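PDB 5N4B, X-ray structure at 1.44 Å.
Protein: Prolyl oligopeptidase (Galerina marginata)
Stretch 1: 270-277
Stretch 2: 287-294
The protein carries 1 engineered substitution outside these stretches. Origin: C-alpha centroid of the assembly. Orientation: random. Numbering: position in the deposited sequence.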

# COMPACT_ATOMS: atom_id res chain seq x y z
N ASP A 270 -20.28 12.75 -17.57
CA ASP A 270 -21.45 13.19 -18.31
C ASP A 270 -22.69 12.34 -18.05
O ASP A 270 -23.72 12.62 -18.65
N GLY A 271 -22.60 11.29 -17.22
CA GLY A 271 -23.73 10.42 -16.96
C GLY A 271 -24.02 9.38 -18.02
O GLY A 271 -24.98 8.61 -17.86
N LYS A 272 -23.20 9.30 -19.08
CA LYS A 272 -23.51 8.45 -20.21
C LYS A 272 -23.06 7.00 -20.04
O LYS A 272 -23.71 6.10 -20.58
N TYR A 273 -21.95 6.76 -19.34
CA TYR A 273 -21.33 5.45 -19.32
C TYR A 273 -21.10 4.95 -17.91
O TYR A 273 -20.80 5.73 -16.99
N LEU A 274 -21.27 3.66 -17.78
CA LEU A 274 -20.82 2.87 -16.64
C LEU A 274 -19.76 1.90 -17.14
O LEU A 274 -19.99 1.15 -18.10
N TYR A 275 -18.65 1.84 -16.45
CA TYR A 275 -17.56 0.97 -16.81
C TYR A 275 -17.38 -0.13 -15.79
O TYR A 275 -17.47 0.12 -14.57
N LEU A 276 -17.12 -1.35 -16.28
CA LEU A 276 -16.83 -2.50 -15.43
C LEU A 276 -15.46 -3.03 -15.74
O LEU A 276 -15.15 -3.33 -16.90
N TYR A 277 -14.65 -3.15 -14.71
CA TYR A 277 -13.35 -3.78 -14.79
C TYR A 277 -13.43 -5.15 -14.13
O TYR A 277 -14.15 -5.34 -13.13
N LEU A 287 -10.14 -6.86 -17.77
CA LEU A 287 -11.18 -6.67 -18.75
C LEU A 287 -11.81 -5.29 -18.55
O LEU A 287 -11.72 -4.66 -17.49
N LEU A 288 -12.46 -4.81 -19.59
CA LEU A 288 -13.13 -3.52 -19.55
C LEU A 288 -14.38 -3.61 -20.41
O LEU A 288 -14.30 -3.79 -21.63
N TRP A 289 -15.54 -3.52 -19.76
CA TRP A 289 -16.83 -3.53 -20.43
C TRP A 289 -17.51 -2.19 -20.19
O TRP A 289 -17.25 -1.51 -19.16
N VAL A 290 -18.35 -1.77 -21.13
CA VAL A 290 -18.95 -0.45 -21.12
C VAL A 290 -20.44 -0.58 -21.30
O VAL A 290 -20.89 -1.18 -22.28
N ALA A 291 -21.21 0.04 -20.43
CA ALA A 291 -22.66 0.12 -20.54
C ALA A 291 -23.07 1.57 -20.75
O ALA A 291 -22.50 2.49 -20.14
N GLU A 292 -24.11 1.77 -21.54
CA GLU A 292 -24.74 3.07 -21.67
C GLU A 292 -25.83 3.20 -20.61
O GLU A 292 -26.68 2.31 -20.46
N LEU A 293 -25.80 4.30 -19.87
CA LEU A 293 -26.81 4.64 -18.88
C LEU A 293 -27.77 5.64 -19.49
O LEU A 293 -27.34 6.61 -20.12
N ASP A 294 -29.06 5.44 -19.26
CA ASP A 294 -30.01 6.47 -19.68
C ASP A 294 -30.20 7.41 -18.49
O ASP A 294 -29.61 7.20 -17.42

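Two neighbouring antiparallel strands illustrate a general principle of sheet construction: the backbone sets the register, and the side chains, alternating between the two faces, pack within the limits it imposes. In this prolyl oligopeptidase the residue pairs are fixed by short, nearly linear hydrogen bonds. Leu274 N donates to Ala291 O and Ala291 N to Leu274 O, each at 2.9 Å; Leu276 N to Trp289 O and Trp289 N to Leu276 O repeat the pattern, also at 2.9 Å. Beyond the strand ends, Leu293 N reaches Lys272 O at 2.8 Å. Between these pairs CA-H...O contacts add to the pairing, as where Tyr275 CA lies 3.4 Å from Trp289 O; beyond the Leu276–Trp289 pair, Tyr277 CA lies 3.3 Å from Leu287 O.

The side-chain hydrogen bonds within the stretches involve Asp270, Lys272 and Tyr273. Asp270, with chi1 p, turns OD1 to accept from Lys272 N at 2.9 Å, a bond within its own stretch. The Lys272 side chain is all t, and this extended form carries NZ to 3.1 Å from Tyr273 OH, again within the stretch. Water 3 joins that hydroxyl (its O to Tyr273 OH, 2.7 Å) to the exposed Glu292, donating to OE2 at 2.8 Å, so the Tyr273–Glu292 pair is linked through solvent. Water 2 donates to Lys272 O and Leu293 O, with its O 2.9 Å from each, and bridges the backbones where the regular pairing ends.

Packing follows the alternation. One face carries Tyr273, Tyr275 and Tyr277, all with chi1 m, beside Leu288, Val290 and Glu292. Val290, chi1 t, touches the first two tyrosines: its CG1 is 3.4 Å from Tyr273 CD1, and its CG2 meets the edge of the Tyr275 ring, 3.8 Å from Tyr275 CD1. Leu288, with chi1 t and chi2 p, brings its end nearer the opposing strand; its CD1 lies 3.7 Å from Tyr277 CE1 and 4.3 Å from Tyr275 CB. The aliphatic part of Glu292 also contributes, its CG 4.0 Å from Tyr273 CE1.

The other face holds Leu274 and Leu276, both chi1 t and chi2 p, with Ala291 and Trp289. Leu276 CD2 approaches Trp289 CE3 at 3.9 Å; the indole, chi1 m, has its NE1 hydrogen-bonded elsewhere in the structure. Ala291 offers just a methyl, and Leu274 CB lies 4.3 Å from Ala291 CB. Leu293, chi1 m and chi2 t, points toward the first stretch and extends this apolar surface beyond the strand, placing CD2 4.1 Å from Leu274 CB and CB 3.5 Å from Gly271 O.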

# COMPACT_ATOMS: atom_id res chain seq x y z
CB ASP A 270 -21.15 13.32 -19.82
CG ASP A 270 -20.80 12.00 -20.48
OD1 ASP A 270 -20.90 10.95 -19.82
OD2 ASP A 270 -20.41 12.02 -21.69
CB LYS A 272 -22.88 9.03 -21.46
CG LYS A 272 -23.15 8.26 -22.73
CD LYS A 272 -22.44 8.92 -23.87
CE LYS A 272 -22.84 8.40 -25.22
NZ LYS A 272 -21.79 8.91 -26.10
CB TYR A 273 -19.98 5.47 -20.05
CG TYR A 273 -20.06 5.71 -21.51
CD1 TYR A 273 -20.73 4.82 -22.34
CD2 TYR A 273 -19.40 6.78 -22.08
CE1 TYR A 273 -20.75 5.00 -23.70
CE2 TYR A 273 -19.43 7.01 -23.45
CZ TYR A 273 -20.13 6.10 -24.25
OH TYR A 273 -20.12 6.31 -25.62
CB LEU A 274 -22.01 2.09 -16.05
CG LEU A 274 -21.71 1.04 -14.98
CD1 LEU A 274 -21.17 1.69 -13.78
CD2 LEU A 274 -23.01 0.29 -14.67
CB TYR A 275 -16.28 1.78 -16.88
CG TYR A 275 -16.32 3.00 -17.78
CD1 TYR A 275 -16.26 2.88 -19.18
CD2 TYR A 275 -16.40 4.28 -17.27
CE1 TYR A 275 -16.27 3.98 -19.99
CE2 TYR A 275 -16.39 5.40 -18.12
CZ TYR A 275 -16.33 5.22 -19.47
OH TYR A 275 -16.31 6.34 -20.26
CB LEU A 276 -17.85 -3.60 -15.67
CG LEU A 276 -17.66 -4.90 -14.86
CD1 LEU A 276 -18.03 -4.73 -13.42
CD2 LEU A 276 -18.48 -6.05 -15.50
CB TYR A 277 -12.30 -2.99 -14.02
CG TYR A 277 -12.19 -1.51 -14.37
CD1 TYR A 277 -11.76 -1.09 -15.59
CD2 TYR A 277 -12.45 -0.56 -13.43
CE1 TYR A 277 -11.66 0.25 -15.88
CE2 TYR A 277 -12.34 0.79 -13.71
CZ TYR A 277 -11.92 1.18 -14.94
OH TYR A 277 -11.76 2.54 -15.21
CB LEU A 287 -12.28 -7.75 -18.65
CG LEU A 287 -11.76 -9.18 -18.64
CD1 LEU A 287 -12.93 -10.15 -18.66
CD2 LEU A 287 -10.83 -9.48 -19.76
CB LEU A 288 -12.21 -2.40 -20.06
CG LEU A 288 -12.89 -1.04 -20.34
CD1 LEU A 288 -13.35 -0.46 -19.08
CD2 LEU A 288 -11.95 -0.12 -21.10
CB TRP A 289 -17.74 -4.68 -19.97
CG TRP A 289 -17.24 -6.08 -20.23
CD1 TRP A 289 -16.13 -6.47 -20.91
CD2 TRP A 289 -17.89 -7.27 -19.79
NE1 TRP A 289 -16.04 -7.85 -20.91
CE2 TRP A 289 -17.12 -8.36 -20.24
CE3 TRP A 289 -19.05 -7.51 -19.05
CZ2 TRP A 289 -17.47 -9.67 -19.99
CZ3 TRP A 289 -19.40 -8.84 -18.77
CH2 TRP A 289 -18.62 -9.89 -19.28
CB VAL A 290 -18.38 0.44 -22.24
CG1 VAL A 290 -19.02 1.84 -22.18
CG2 VAL A 290 -16.86 0.53 -22.14
CB ALA A 291 -23.38 -0.40 -19.31
CB GLU A 292 -25.32 3.20 -23.07
CG GLU A 292 -24.28 3.28 -24.16
CD GLU A 292 -24.88 3.57 -25.51
OE1 GLU A 292 -26.06 3.21 -25.70
OE2 GLU A 292 -24.19 4.17 -26.35
CB LEU A 293 -26.17 5.32 -17.67
CG LEU A 293 -25.21 4.48 -16.85
CD1 LEU A 293 -24.53 5.33 -15.80
CD2 LEU A 293 -25.89 3.30 -16.24
CB ASP A 294 -31.31 5.87 -20.23
CG ASP A 294 -32.07 5.04 -19.21
OD1 ASP A 294 -32.00 5.35 -18.01
OD2 ASP A 294 -32.78 4.10 -19.61
O HOH W 1 -27.19 8.53 -16.33
O HOH W 2 -25.74 6.69 -22.51
O HOH W 3 -21.50 4.46 -26.94